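Local coordinates for protein isocitrate dehydrogenase [NAD] subunit 1, mitochondrial (Saccharomyces cerevisiae, PDB 3BLX) that oxidatively decarboxylates isocitrate to 2-oxoglutarate with NAD(+) in the citric acid cycle, as one of two subunit types of an octamer, and also binds mitochondrial mRNA leaders, at residues E[43-48]-E[297-302]. Numbering follows the deposited sequence.
Sequences ENIPID and LMLNHL
Four methyl-to-methyl touches join the last turns of helix 289-302 to the turn that brings the chain from helix 27-42 into strand 47-51. Met298 comes first: its CG stands anti to the backbone N (chi1 -175°), and a bend at chi3 (66°) carries CE round to CD1 of Ile47, 4.2 Å away. Leu299 follows, its CG beside the backbone N, and its two branches divide between the isoleucines, one to each. Leu299 CD1 meets Ile45 CD1 tip to tip at 4.2 Å, whereas Leu299 CD2 lies 4.0 Å from Ile47 CD1, the side chains of Leu299 and Ile47 crossing obliquely. Leu302, one turn on from Met298 and tied to it by the backbone hydrogen bond from Leu302 N to Met298 O, brings CD1 to 3.9 Å from the same Ile47 CD1. That one methyl therefore touches Met298, Leu299 and Leu302. Both isoleucines are extended at chi2 and send their CB toward the helix; between them Pro46 centres an inverse gamma turn, closed by a weak hydrogen bond from Ile47 N to Ile45 O. Just before, Asn44 takes positive phi in the Schellman motif ending helix 27-42. With the backbones well apart, Ile45 CA to Leu299 CA being 9.6 Å, the joint is purely apolar and mostly buried, away from the positions inferred from relatives to bind substrate and serve catalysis. Phe40 of helix 27-42 packs on Ile45, Ile47, Met298 and Leu299, Leu304 and helix 306-320 adjoin Leu299, and strand 47-51 runs parallel to strand 17-25, so helix 289-302 packs against a beta-alpha-beta unit of the dehydrogenase fold.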
loop_
_atom_site.group_PDB
_atom_site.type_symbol
_atom_site.label_atom_id
_atom_site.label_comp_id
_atom_site.label_asym_id
_atom_site.label_seq_id
_atom_site.Cartn_x
_atom_site.Cartn_y
_atom_site.Cartn_z
ATOM N N GLU E 43 -31.038 -19.130 -24.470
ATOM C CA GLU E 43 -29.857 -19.888 -24.835
ATOM C C GLU E 43 -29.333 -20.602 -23.583
ATOM O O GLU E 43 -28.363 -21.357 -23.630
ATOM C CB GLU E 43 -28.814 -18.930 -25.384
ATOM C CG GLU E 43 -27.753 -19.589 -26.209
ATOM C CD GLU E 43 -28.270 -20.067 -27.542
ATOM O OE1 GLU E 43 -27.588 -20.888 -28.189
ATOM O OE2 GLU E 43 -29.364 -19.630 -27.943
ATOM N N ASN E 44 -30.011 -20.349 -22.464
ATOM C CA ASN E 44 -29.664 -20.914 -21.166
ATOM C C ASN E 44 -28.178 -20.748 -20.799
ATOM O O ASN E 44 -27.462 -21.721 -20.537
ATOM C CB ASN E 44 -30.098 -22.375 -21.083
ATOM C CG ASN E 44 -30.468 -22.788 -19.670
ATOM O OD1 ASN E 44 -31.173 -22.080 -18.952
ATOM N ND2 ASN E 44 -29.992 -23.943 -19.268
ATOM N N ILE E 45 -27.735 -19.494 -20.783
ATOM C CA ILE E 45 -26.350 -19.139 -20.499
ATOM C C ILE E 45 -26.171 -19.027 -18.987
ATOM O O ILE E 45 -27.090 -18.575 -18.280
ATOM C CB ILE E 45 -25.972 -17.805 -21.222
ATOM C CG1 ILE E 45 -25.985 -18.011 -22.736
ATOM C CG2 ILE E 45 -24.612 -17.285 -20.800
ATOM C CD1 ILE E 45 -25.642 -16.781 -23.552
ATOM N N PRO E 46 -24.996 -19.461 -18.482
ATOM C CA PRO E 46 -24.699 -19.501 -17.041
ATOM C C PRO E 46 -24.362 -18.115 -16.487
ATOM O O PRO E 46 -23.297 -17.883 -15.929
ATOM C CB PRO E 46 -23.463 -20.414 -16.950
ATOM C CG PRO E 46 -23.106 -20.802 -18.351
ATOM C CD PRO E 46 -23.850 -19.922 -19.287
ATOM N N ILE E 47 -25.287 -17.189 -16.642
ATOM C CA ILE E 47 -25.084 -15.851 -16.149
ATOM C C ILE E 47 -26.251 -15.433 -15.285
ATOM O O ILE E 47 -27.403 -15.555 -15.684
ATOM C CB ILE E 47 -24.881 -14.869 -17.314
ATOM C CG1 ILE E 47 -23.524 -15.121 -17.965
ATOM C CG2 ILE E 47 -24.981 -13.438 -16.830
ATOM C CD1 ILE E 47 -23.176 -14.163 -19.046
ATOM N N ASP E 48 -25.945 -14.983 -14.076
ATOM C CA ASP E 48 -26.932 -14.395 -13.182
ATOM C C ASP E 48 -26.763 -12.874 -13.157
ATOM O O ASP E 48 -25.689 -12.360 -12.863
ATOM C CB ASP E 48 -26.774 -14.954 -11.773
ATOM C CG ASP E 48 -27.162 -16.443 -11.658
ATOM O OD1 ASP E 48 -27.929 -16.944 -12.510
ATOM O OD2 ASP E 48 -26.702 -17.104 -10.694
ATOM N N LEU E 297 -19.410 -9.353 -27.052
ATOM C CA LEU E 297 -18.065 -8.956 -26.624
ATOM C C LEU E 297 -17.845 -9.382 -25.182
ATOM O O LEU E 297 -16.784 -9.873 -24.827
ATOM C CB LEU E 297 -17.861 -7.454 -26.746
ATOM C CG LEU E 297 -17.741 -6.906 -28.165
ATOM C CD1 LEU E 297 -17.439 -5.405 -28.168
ATOM C CD2 LEU E 297 -16.651 -7.642 -28.890
ATOM N N MET E 298 -18.859 -9.192 -24.356
ATOM C CA MET E 298 -18.815 -9.609 -22.960
ATOM C C MET E 298 -18.676 -11.130 -22.828
ATOM O O MET E 298 -17.898 -11.616 -22.022
ATOM C CB MET E 298 -20.038 -9.102 -22.194
ATOM C CG MET E 298 -19.975 -9.411 -20.740
ATOM S SD MET E 298 -21.530 -9.125 -19.911
ATOM C CE MET E 298 -22.553 -10.383 -20.703
ATOM N N LEU E 299 -19.425 -11.879 -23.628
ATOM C CA LEU E 299 -19.331 -13.332 -23.612
ATOM C C LEU E 299 -17.902 -13.790 -23.944
ATOM O O LEU E 299 -17.325 -14.605 -23.221
ATOM C CB LEU E 299 -20.346 -13.944 -24.582
ATOM C CG LEU E 299 -21.819 -13.844 -24.157
ATOM C CD1 LEU E 299 -22.725 -14.324 -25.262
ATOM C CD2 LEU E 299 -22.111 -14.598 -22.865
ATOM N N ASN E 300 -17.346 -13.265 -25.032
ATOM C CA ASN E 300 -15.956 -13.511 -25.401
ATOM C C ASN E 300 -15.014 -13.311 -24.217
ATOM O O ASN E 300 -14.183 -14.154 -23.911
ATOM C CB ASN E 300 -15.519 -12.574 -26.530
ATOM C CG ASN E 300 -16.052 -13.001 -27.900
ATOM O OD1 ASN E 300 -16.510 -14.133 -28.090
ATOM N ND2 ASN E 300 -15.979 -12.093 -28.864
ATOM N N HIS E 301 -15.164 -12.179 -23.553
ATOM C CA HIS E 301 -14.330 -11.829 -22.432
ATOM C C HIS E 301 -14.474 -12.794 -21.249
ATOM O O HIS E 301 -13.513 -13.079 -20.535
ATOM C CB HIS E 301 -14.696 -10.429 -21.973
ATOM C CG HIS E 301 -13.644 -9.777 -21.142
ATOM N ND1 HIS E 301 -13.746 -9.664 -19.773
ATOM C CD2 HIS E 301 -12.469 -9.186 -21.488
ATOM C CE1 HIS E 301 -12.677 -9.044 -19.301
ATOM N NE2 HIS E 301 -11.894 -8.729 -20.323
ATOM N N LEU E 302 -15.688 -13.276 -21.016
ATOM C CA LEU E 302 -15.928 -14.198 -19.918
ATOM C C LEU E 302 -15.426 -15.603 -20.225
ATOM O O LEU E 302 -15.472 -16.474 -19.366
ATOM C CB LEU E 302 -17.407 -14.248 -19.623
ATOM C CG LEU E 302 -17.899 -13.015 -18.904
ATOM C CD1 LEU E 302 -19.406 -13.071 -18.781
ATOM C CD2 LEU E 302 -17.259 -12.967 -17.538
#